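PDB 4NG4: phosphoglycerate kinase from Coxiella burnetii, which catalyses the reversible transfer of a phosphoryl group between ATP and (2R)-3-phosphoglycerate, a step of glycolysis, and works as a monomer. Local coordinates for residues A[130-135]-A[161-166]; A[150-155]-A[379-384]; A[211-216]-A[257-262]. One frame throughout, in Å; residues are numbered along the deposited sequence.

Contact 1 of 3, residues A[130-135]-A[161-166]; sequences NENNTE and STAGVA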
loop_
_atom_site.group_PDB
_atom_site.type_symbol
_atom_site.label_atom_id
_atom_site.label_comp_id
_atom_site.label_asym_id
_atom_site.label_seq_id
_atom_site.Cartn_x
_atom_site.Cartn_y
_atom_site.Cartn_z
ATOM N N ASN A 130 -7.414 -15.372 -12.674
ATOM C CA ASN A 130 -6.409 -14.405 -13.114
ATOM C C ASN A 130 -6.727 -13.624 -14.431
ATOM O O ASN A 130 -6.267 -12.491 -14.602
ATOM C CB ASN A 130 -5.044 -15.071 -13.198
ATOM C CG ASN A 130 -4.057 -14.211 -13.859
ATOM O OD1 ASN A 130 -3.578 -13.246 -13.259
ATOM N ND2 ASN A 130 -3.773 -14.498 -15.125
ATOM N N GLU A 131 -7.514 -14.214 -15.332
ATOM C CA GLU A 131 -7.914 -13.536 -16.571
ATOM C C GLU A 131 -9.221 -12.743 -16.421
ATOM O O GLU A 131 -9.692 -12.133 -17.389
ATOM C CB GLU A 131 -8.134 -14.550 -17.691
ATOM C CG GLU A 131 -6.899 -15.147 -18.322
ATOM C CD GLU A 131 -7.277 -16.277 -19.295
ATOM O OE1 GLU A 131 -8.491 -16.391 -19.637
ATOM O OE2 GLU A 131 -6.371 -17.052 -19.702
ATOM N N ASN A 132 -9.831 -12.773 -15.236
ATOM C CA ASN A 132 -11.135 -12.144 -15.036
ATOM C C ASN A 132 -12.126 -12.633 -16.075
ATOM O O ASN A 132 -12.800 -11.851 -16.726
ATOM C CB ASN A 132 -11.014 -10.625 -15.087
ATOM C CG ASN A 132 -12.189 -9.926 -14.447
ATOM O OD1 ASN A 132 -12.638 -10.307 -13.369
ATOM N ND2 ASN A 132 -12.678 -8.879 -15.099
ATOM N N ASN A 133 -12.175 -13.953 -16.221
ATOM C CA ASN A 133 -13.051 -14.646 -17.161
ATOM C C ASN A 133 -14.512 -14.305 -16.913
ATOM O O ASN A 133 -14.977 -14.348 -15.766
ATOM C CB ASN A 133 -12.828 -16.153 -17.025
ATOM C CG ASN A 133 -13.745 -16.954 -17.897
ATOM O OD1 ASN A 133 -14.918 -17.162 -17.573
ATOM N ND2 ASN A 133 -13.217 -17.425 -19.013
ATOM N N THR A 134 -15.226 -13.963 -17.983
ATOM C CA THR A 134 -16.621 -13.548 -17.867
ATOM C C THR A 134 -17.470 -14.659 -17.270
ATOM O O THR A 134 -18.154 -14.443 -16.263
ATOM C CB THR A 134 -17.231 -13.154 -19.235
ATOM O OG1 THR A 134 -16.611 -11.964 -19.729
ATOM C CG2 THR A 134 -18.722 -12.909 -19.099
ATOM N N GLU A 135 -17.413 -15.841 -17.889
ATOM C CA GLU A 135 -18.261 -16.963 -17.483
ATOM C C GLU A 135 -18.091 -17.262 -15.996
ATOM O O GLU A 135 -19.076 -17.368 -15.268
ATOM C CB GLU A 135 -17.975 -18.217 -18.321
ATOM C CG GLU A 135 -19.129 -19.229 -18.308
ATOM C CD GLU A 135 -18.687 -20.674 -18.508
ATOM O OE1 GLU A 135 -17.465 -20.938 -18.495
ATOM O OE2 GLU A 135 -19.575 -21.553 -18.673
ATOM N N SER A 161 -12.698 -12.519 -8.973
ATOM C CA SER A 161 -13.081 -12.355 -7.580
ATOM C C SER A 161 -12.944 -10.926 -7.030
ATOM O O SER A 161 -13.450 -10.639 -5.934
ATOM C CB SER A 161 -12.273 -13.342 -6.712
ATOM O OG SER A 161 -10.915 -12.970 -6.560
ATOM N N THR A 162 -12.263 -10.048 -7.779
ATOM C CA THR A 162 -12.072 -8.628 -7.396
ATOM C C THR A 162 -12.771 -7.616 -8.304
ATOM O O THR A 162 -12.997 -6.468 -7.896
ATOM C CB THR A 162 -10.595 -8.229 -7.432
ATOM O OG1 THR A 162 -10.138 -8.240 -8.790
ATOM C CG2 THR A 162 -9.749 -9.178 -6.595
ATOM N N ALA A 163 -13.089 -8.030 -9.528
ATOM C CA ALA A 163 -13.585 -7.127 -10.548
ATOM C C ALA A 163 -14.792 -7.696 -11.298
ATOM O O ALA A 163 -15.859 -7.083 -11.330
ATOM C CB ALA A 163 -12.466 -6.823 -11.515
ATOM N N GLY A 164 -14.608 -8.859 -11.916
ATOM C CA GLY A 164 -15.648 -9.477 -12.736
ATOM C C GLY A 164 -16.936 -9.730 -11.980
ATOM O O GLY A 164 -18.013 -9.379 -12.461
ATOM N N VAL A 165 -16.828 -10.332 -10.796
ATOM C CA VAL A 165 -18.004 -10.652 -9.997
ATOM C C VAL A 165 -18.822 -9.399 -9.691
ATOM O O VAL A 165 -20.058 -9.422 -9.819
ATOM C CB VAL A 165 -17.659 -11.402 -8.687
ATOM C CG1 VAL A 165 -16.712 -10.612 -7.816
ATOM C CG2 VAL A 165 -18.927 -11.724 -7.926
ATOM N N ALA A 166 -18.141 -8.312 -9.326
ATOM C CA ALA A 166 -18.808 -7.036 -9.032
ATOM C C ALA A 166 -19.484 -6.431 -10.266
ATOM O O ALA A 166 -20.475 -5.706 -10.140
ATOM C CB ALA A 166 -17.831 -6.032 -8.429
#
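Asn-132 and Gly-164 bring the two backbones together, their CA atoms 5.7 Å apart, where the loop leading into helix 134-142 passes the wider pi-type turn at 161-164 near the start of helix 160-168. Asn-132 has positive phi and psi, a left-handed helical conformation within the bend of the loop. Its side chain does nearly all the touching from that segment. CG stands anti to the backbone N (chi1 -161°), which carries the amide across to the glycine backbone. Asn-132 OD1 comes within 2.8 Å of Gly-164 N, a weak hydrogen bond with a bent N-H...O angle of 126°; the bond remains doubtful because the position of OD1 is less sure. The amide end lies beside the glycine backbone, which has no side chain there. The Ala-163 methyl lies loosely beside the amide, its CB 4.0 Å from Asn-132 OD1. The next residue of the loop, Asn-133, turns away and serves as N-cap of helix 134-142, its OD1 accepting from Leu-136 N. On the other segment, Ser-161 N is bonded to Glu-129, and Ser-161 OG to Arg-30, while Thr-162 packs on Met-149. The pairing thus joins the entry to the helix before strand 146-149 with the helix after it, in the parallel alpha/beta domain of phosphoglycerate kinase that carries the predicted substrate-binding residues Arg-124 and Arg-157.

Contact 2 of 3, residues A[150-155]-A[379-384]; sequences DAFATA and GGAFLE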
loop_
_atom_site.group_PDB
_atom_site.type_symbol
_atom_site.label_atom_id
_atom_site.label_comp_id
_atom_site.label_asym_id
_atom_site.label_seq_id
_atom_site.Cartn_x
_atom_site.Cartn_y
_atom_site.Cartn_z
ATOM N N ASP A 150 -14.197 -5.953 0.008
ATOM C CA ASP A 150 -13.556 -5.462 1.214
ATOM C C ASP A 150 -12.059 -5.782 1.180
ATOM O O ASP A 150 -11.477 -6.071 2.222
ATOM C CB ASP A 150 -14.224 -6.127 2.417
ATOM C CG ASP A 150 -13.870 -5.476 3.736
ATOM O OD1 ASP A 150 -13.875 -4.221 3.821
ATOM O OD2 ASP A 150 -13.602 -6.234 4.701
ATOM N N ALA A 151 -11.443 -5.710 -0.008
ATOM C CA ALA A 151 -10.051 -6.158 -0.209
ATOM C C ALA A 151 -9.159 -5.187 -1.030
ATOM O O ALA A 151 -8.722 -5.509 -2.152
ATOM C CB ALA A 151 -10.060 -7.537 -0.855
ATOM N N PHE A 152 -8.867 -4.016 -0.455
ATOM C CA PHE A 152 -8.080 -2.985 -1.147
ATOM C C PHE A 152 -6.703 -3.479 -1.626
ATOM O O PHE A 152 -6.229 -3.058 -2.688
ATOM C CB PHE A 152 -7.906 -1.741 -0.263
ATOM C CG PHE A 152 -7.205 -0.590 -0.951
ATOM C CD1 PHE A 152 -7.928 0.334 -1.696
ATOM C CD2 PHE A 152 -5.836 -0.428 -0.853
ATOM C CE1 PHE A 152 -7.297 1.395 -2.336
ATOM C CE2 PHE A 152 -5.204 0.629 -1.483
ATOM C CZ PHE A 152 -5.936 1.541 -2.229
ATOM N N ALA A 153 -6.051 -4.350 -0.859
ATOM C CA ALA A 153 -4.749 -4.899 -1.272
ATOM C C ALA A 153 -4.801 -5.697 -2.584
ATOM O O ALA A 153 -3.759 -6.005 -3.163
ATOM C CB ALA A 153 -4.163 -5.763 -0.175
ATOM N N THR A 154 -6.009 -6.022 -3.039
ATOM C CA THR A 154 -6.229 -6.773 -4.274
ATOM C C THR A 154 -6.882 -5.929 -5.391
ATOM O O THR A 154 -6.883 -6.348 -6.557
ATOM C CB THR A 154 -7.113 -8.026 -3.982
ATOM O OG1 THR A 154 -8.452 -7.632 -3.651
ATOM C CG2 THR A 154 -6.554 -8.814 -2.811
ATOM N N ALA A 155 -7.415 -4.754 -5.033
ATOM C CA ALA A 155 -8.233 -3.932 -5.937
ATOM C C ALA A 155 -7.542 -3.409 -7.192
ATOM O O ALA A 155 -8.234 -2.949 -8.125
ATOM C CB ALA A 155 -8.811 -2.745 -5.181
ATOM N N GLY A 379 0.895 -2.263 0.030
ATOM C CA GLY A 379 1.970 -2.390 -0.943
ATOM C C GLY A 379 1.644 -1.778 -2.299
ATOM O O GLY A 379 1.764 -0.570 -2.485
ATOM N N GLY A 380 1.239 -2.612 -3.254
ATOM C CA GLY A 380 1.039 -2.173 -4.639
ATOM C C GLY A 380 -0.204 -1.337 -4.886
ATOM O O GLY A 380 -0.167 -0.362 -5.640
ATOM N N ALA A 381 -1.313 -1.725 -4.269
ATOM C CA ALA A 381 -2.560 -0.994 -4.427
ATOM C C ALA A 381 -2.434 0.356 -3.759
ATOM O O ALA A 381 -2.963 1.339 -4.258
ATOM C CB ALA A 381 -3.717 -1.765 -3.850
ATOM N N PHE A 382 -1.712 0.417 -2.644
ATOM C CA PHE A 382 -1.423 1.702 -2.002
ATOM C C PHE A 382 -0.751 2.644 -2.996
ATOM O O PHE A 382 -1.179 3.782 -3.176
ATOM C CB PHE A 382 -0.529 1.502 -0.770
ATOM C CG PHE A 382 0.042 2.777 -0.221
ATOM C CD1 PHE A 382 -0.683 3.545 0.680
ATOM C CD2 PHE A 382 1.304 3.208 -0.602
ATOM C CE1 PHE A 382 -0.158 4.732 1.186
ATOM C CE2 PHE A 382 1.837 4.389 -0.110
ATOM C CZ PHE A 382 1.105 5.156 0.786
ATOM N N LEU A 383 0.302 2.140 -3.642
ATOM C CA LEU A 383 1.103 2.915 -4.593
ATOM C C LEU A 383 0.305 3.312 -5.831
ATOM O O LEU A 383 0.250 4.489 -6.144
ATOM C CB LEU A 383 2.378 2.148 -4.990
ATOM C CG LEU A 383 3.401 2.008 -3.836
ATOM C CD1 LEU A 383 4.423 0.833 -4.007
ATOM C CD2 LEU A 383 4.128 3.337 -3.601
ATOM N N GLU A 384 -0.336 2.354 -6.510
ATOM C CA GLU A 384 -1.143 2.674 -7.712
ATOM C C GLU A 384 -2.246 3.724 -7.484
ATOM O O GLU A 384 -2.598 4.465 -8.413
ATOM C CB GLU A 384 -1.745 1.403 -8.344
ATOM C CG GLU A 384 -0.686 0.514 -8.998
ATOM C CD GLU A 384 -1.241 -0.503 -9.981
ATOM O OE1 GLU A 384 -2.470 -0.752 -9.990
ATOM O OE2 GLU A 384 -0.425 -1.058 -10.750
#
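Phe-152 and Ala-381 form the close-packed centre of this contact between the loop after strand 146-149 and the first turn of helix 380-387. The alanine methyl points at the loop and meets the phenylalanine at two points: Ala-381 CB is 3.7 Å from Phe-152 CE2 and also abuts the carbonyl oxygen of the same residue. The Phe-152 side chain starts out opposite its own amide nitrogen (chi1 -175°), and with the ring turned across the chain (chi2 87°) the outer corner of the phenyl reaches helix backbone. Phe-152 CE2 lies 3.6 Å from Ala-381 C, its CZ is equally close to Ala-381 O, and Phe-382 CA comes in at the ring edge, in its plane. Leu-185 of helix 176-190 touches both phenylalanines, and Ile-394 of helix 392-401 packs on Phe-152 too, so this part is buried.

Matters slacken toward Ala-153. Partly exposed, it approaches Ala-381 CB with its CA at 4.2 Å, while its own methyl stays farther off. The helix start at Gly-379 and Gly-380 is also more open, and Glu-384 reaches beyond the loop segment to Arg-157 in a long, weak ion pair. Internal bonds help shape the loop: Ala-151 O accepts from both Thr-154 N and Thr-154 OG1, the hydroxyl at 2.6 Å in the carbonyl plane on a lone pair, while Phe-152 O accepts from Ala-155 N. The loop and the helix therefore meet through hydrocarbon and peptide surfaces without a directional bond between them, a chemistry consistent with the hinge bending known for this kinase family.

Contact 3 of 3, residues A[211-216]-A[257-262]; sequences LLENLL and WEKAAE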
loop_
_atom_site.group_PDB
_atom_site.type_symbol
_atom_site.label_atom_id
_atom_site.label_comp_id
_atom_site.label_asym_id
_atom_site.label_seq_id
_atom_site.Cartn_x
_atom_site.Cartn_y
_atom_site.Cartn_z
ATOM N N LEU A 211 4.143 8.283 -9.536
ATOM C CA LEU A 211 3.678 8.761 -8.238
ATOM C C LEU A 211 4.062 10.207 -8.021
ATOM O O LEU A 211 3.268 11.013 -7.557
ATOM C CB LEU A 211 4.267 7.912 -7.112
ATOM C CG LEU A 211 3.914 8.279 -5.661
ATOM C CD1 LEU A 211 2.430 8.627 -5.480
ATOM C CD2 LEU A 211 4.294 7.139 -4.744
ATOM N N LEU A 212 5.291 10.539 -8.374
ATOM C CA LEU A 212 5.745 11.919 -8.323
ATOM C C LEU A 212 4.860 12.826 -9.185
ATOM O O LEU A 212 4.525 13.946 -8.770
ATOM C CB LEU A 212 7.210 11.993 -8.754
ATOM C CG LEU A 212 8.169 11.192 -7.853
ATOM C CD1 LEU A 212 9.584 11.144 -8.410
ATOM C CD2 LEU A 212 8.155 11.759 -6.416
ATOM N N GLU A 213 4.442 12.331 -10.353
ATOM C CA GLU A 213 3.670 13.144 -11.299
ATOM C C GLU A 213 2.315 13.531 -10.742
ATOM O O GLU A 213 1.885 14.687 -10.871
ATOM C CB GLU A 213 3.507 12.426 -12.643
ATOM C CG GLU A 213 4.524 12.873 -13.689
ATOM C CD GLU A 213 4.822 11.812 -14.745
ATOM O OE1 GLU A 213 5.825 11.988 -15.486
ATOM O OE2 GLU A 213 4.073 10.809 -14.820
ATOM N N ASN A 214 1.650 12.565 -10.118
ATOM C CA ASN A 214 0.314 12.792 -9.570
ATOM C C ASN A 214 0.390 13.697 -8.347
ATOM O O ASN A 214 -0.429 14.590 -8.194
ATOM C CB ASN A 214 -0.360 11.452 -9.220
ATOM C CG ASN A 214 -1.864 11.592 -8.895
ATOM O OD1 ASN A 214 -2.644 12.112 -9.685
ATOM N ND2 ASN A 214 -2.262 11.089 -7.740
ATOM N N LEU A 215 1.384 13.469 -7.490
ATOM C CA LEU A 215 1.543 14.264 -6.265
ATOM C C LEU A 215 1.964 15.714 -6.567
ATOM O O LEU A 215 1.626 16.629 -5.827
ATOM C CB LEU A 215 2.538 13.599 -5.295
ATOM C CG LEU A 215 2.150 12.204 -4.789
ATOM C CD1 LEU A 215 3.299 11.538 -4.021
ATOM C CD2 LEU A 215 0.875 12.261 -3.949
ATOM N N LEU A 216 2.682 15.913 -7.667
ATOM C CA LEU A 216 3.111 17.241 -8.058
ATOM C C LEU A 216 1.940 18.173 -8.215
ATOM O O LEU A 216 2.023 19.323 -7.835
ATOM C CB LEU A 216 3.880 17.190 -9.363
ATOM C CG LEU A 216 4.687 18.451 -9.659
ATOM C CD1 LEU A 216 5.974 18.435 -8.825
ATOM C CD2 LEU A 216 4.994 18.507 -11.141
ATOM N N TRP A 257 12.023 18.301 -12.197
ATOM C CA TRP A 257 12.516 19.431 -11.394
ATOM C C TRP A 257 11.954 20.735 -11.934
ATOM O O TRP A 257 11.530 21.590 -11.165
ATOM C CB TRP A 257 14.064 19.510 -11.363
ATOM C CG TRP A 257 14.539 20.524 -10.336
ATOM C CD1 TRP A 257 14.756 20.311 -8.993
ATOM C CD2 TRP A 257 14.797 21.903 -10.561
ATOM N NE1 TRP A 257 15.139 21.474 -8.381
ATOM C CE2 TRP A 257 15.168 22.470 -9.319
ATOM C CE3 TRP A 257 14.745 22.720 -11.690
ATOM C CZ2 TRP A 257 15.509 23.813 -9.183
ATOM C CZ3 TRP A 257 15.080 24.052 -11.555
ATOM C CH2 TRP A 257 15.465 24.586 -10.309
ATOM N N GLU A 258 11.964 20.878 -13.258
ATOM C CA GLU A 258 11.500 22.109 -13.900
ATOM C C GLU A 258 9.985 22.298 -13.750
ATOM O O GLU A 258 9.532 23.375 -13.403
ATOM C CB GLU A 258 11.909 22.120 -15.367
ATOM C CG GLU A 258 13.421 22.237 -15.545
ATOM C CD GLU A 258 13.872 22.151 -17.002
ATOM O OE1 GLU A 258 12.993 22.037 -17.904
ATOM O OE2 GLU A 258 15.110 22.199 -17.237
ATOM N N LYS A 259 9.221 21.237 -13.989
ATOM C CA LYS A 259 7.783 21.248 -13.760
ATOM C C LYS A 259 7.467 21.732 -12.359
ATOM O O LYS A 259 6.515 22.489 -12.151
ATOM C CB LYS A 259 7.203 19.840 -13.913
ATOM C CG LYS A 259 6.820 19.412 -15.342
ATOM C CD LYS A 259 7.054 17.899 -15.515
ATOM C CE LYS A 259 5.972 17.169 -16.272
ATOM N NZ LYS A 259 5.991 15.737 -15.883
ATOM N N ALA A 260 8.254 21.268 -11.394
ATOM C CA ALA A 260 8.076 21.681 -10.010
ATOM C C ALA A 260 8.306 23.177 -9.867
ATOM O O ALA A 260 7.528 23.874 -9.212
ATOM C CB ALA A 260 8.999 20.909 -9.107
ATOM N N ALA A 261 9.355 23.667 -10.505
ATOM C CA ALA A 261 9.697 25.078 -10.434
ATOM C C ALA A 261 8.526 25.972 -10.866
ATOM O O ALA A 261 8.129 26.863 -10.121
ATOM C CB ALA A 261 10.924 25.361 -11.265
ATOM N N GLU A 262 7.950 25.722 -12.038
ATOM C CA GLU A 262 6.881 26.590 -12.550
ATOM C C GLU A 262 5.527 26.404 -11.869
ATOM O O GLU A 262 4.643 27.241 -11.994
ATOM C CB GLU A 262 6.728 26.450 -14.063
ATOM C CG GLU A 262 6.144 25.154 -14.558
ATOM C CD GLU A 262 5.927 25.182 -16.061
ATOM O OE1 GLU A 262 5.010 25.912 -16.520
ATOM O OE2 GLU A 262 6.682 24.472 -16.777
#
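Leu-216 and Glu-213 of helix 209-216 meet Lys-259 and Ala-260 of helix 250-263 in a parallel helix-helix contact, partly buried, in the nucleotide-binding domain. The short axes run 5° from parallel and approach to 11.2 Å, a spacing bridged mainly by one leucine. Leu-216 points at the partner helix, its chi1 of -164° setting CG beside the carbonyl carbon, and its two methyls divide the work. Leu-216 CD1 packs against the small side chain of Ala-260, 3.9 Å from its CB; the leucine's CD2 is 3.8 Å from Lys-259 CB, at the foot of the lysine. The leucine and lysine side chains cross at about a right angle. Phe-256 and Lys-263 of the same helix also touch Leu-216, and Phe-256 extends the apolar surface to Leu-212, which in turn packs on Val-200 of the central sheet.

Farther out, the lysine chain bends at chi2 and chi3, bringing its ammonium round to the glutamate. Glu-213 is extended beyond CG, and its carboxylate meets the ammonium on the more exposed side: Glu-213 OE1 is 3.8 Å from Lys-259 NZ, a long salt bridge, and the methylene CG of Glu-213 is almost as near the ammonium. Helix 209-216 is the crossover between the adjacent parallel strands 196-202 and 221-226, so the contact lays helix 250-263 along the flank of a beta-alpha-beta unit. The cohesion is chiefly apolar, from Leu-216 on alanine and the lysine stem; at its length and partial exposure, the ion pair probably adds only a modest electrostatic attraction.

In the fold
Contact 1 lies in the substrate-binding domain and contact 3 in the nucleotide-binding domain, their centres about 36 Å apart; contact 2 joins the two domains, about 17 Å from contact 1 and 24 Å from contact 3, centre to centre. It touches both: Thr-154 OG1 is 3.6 Å from Thr-162 CG2 of contact 1, and Leu-383 CD2 packs 4.0 Å from Leu-211 CD2 of contact 3. Along the chain, contact 3 nests inside the loop that contact 2 closes. Contact 2 is also nearest the active site: the side chain of Phe-382 is about 7 Å from bound ADP, and that of Ala-153 about 3 Å from that of Asp-32, a predicted substrate-binding residue.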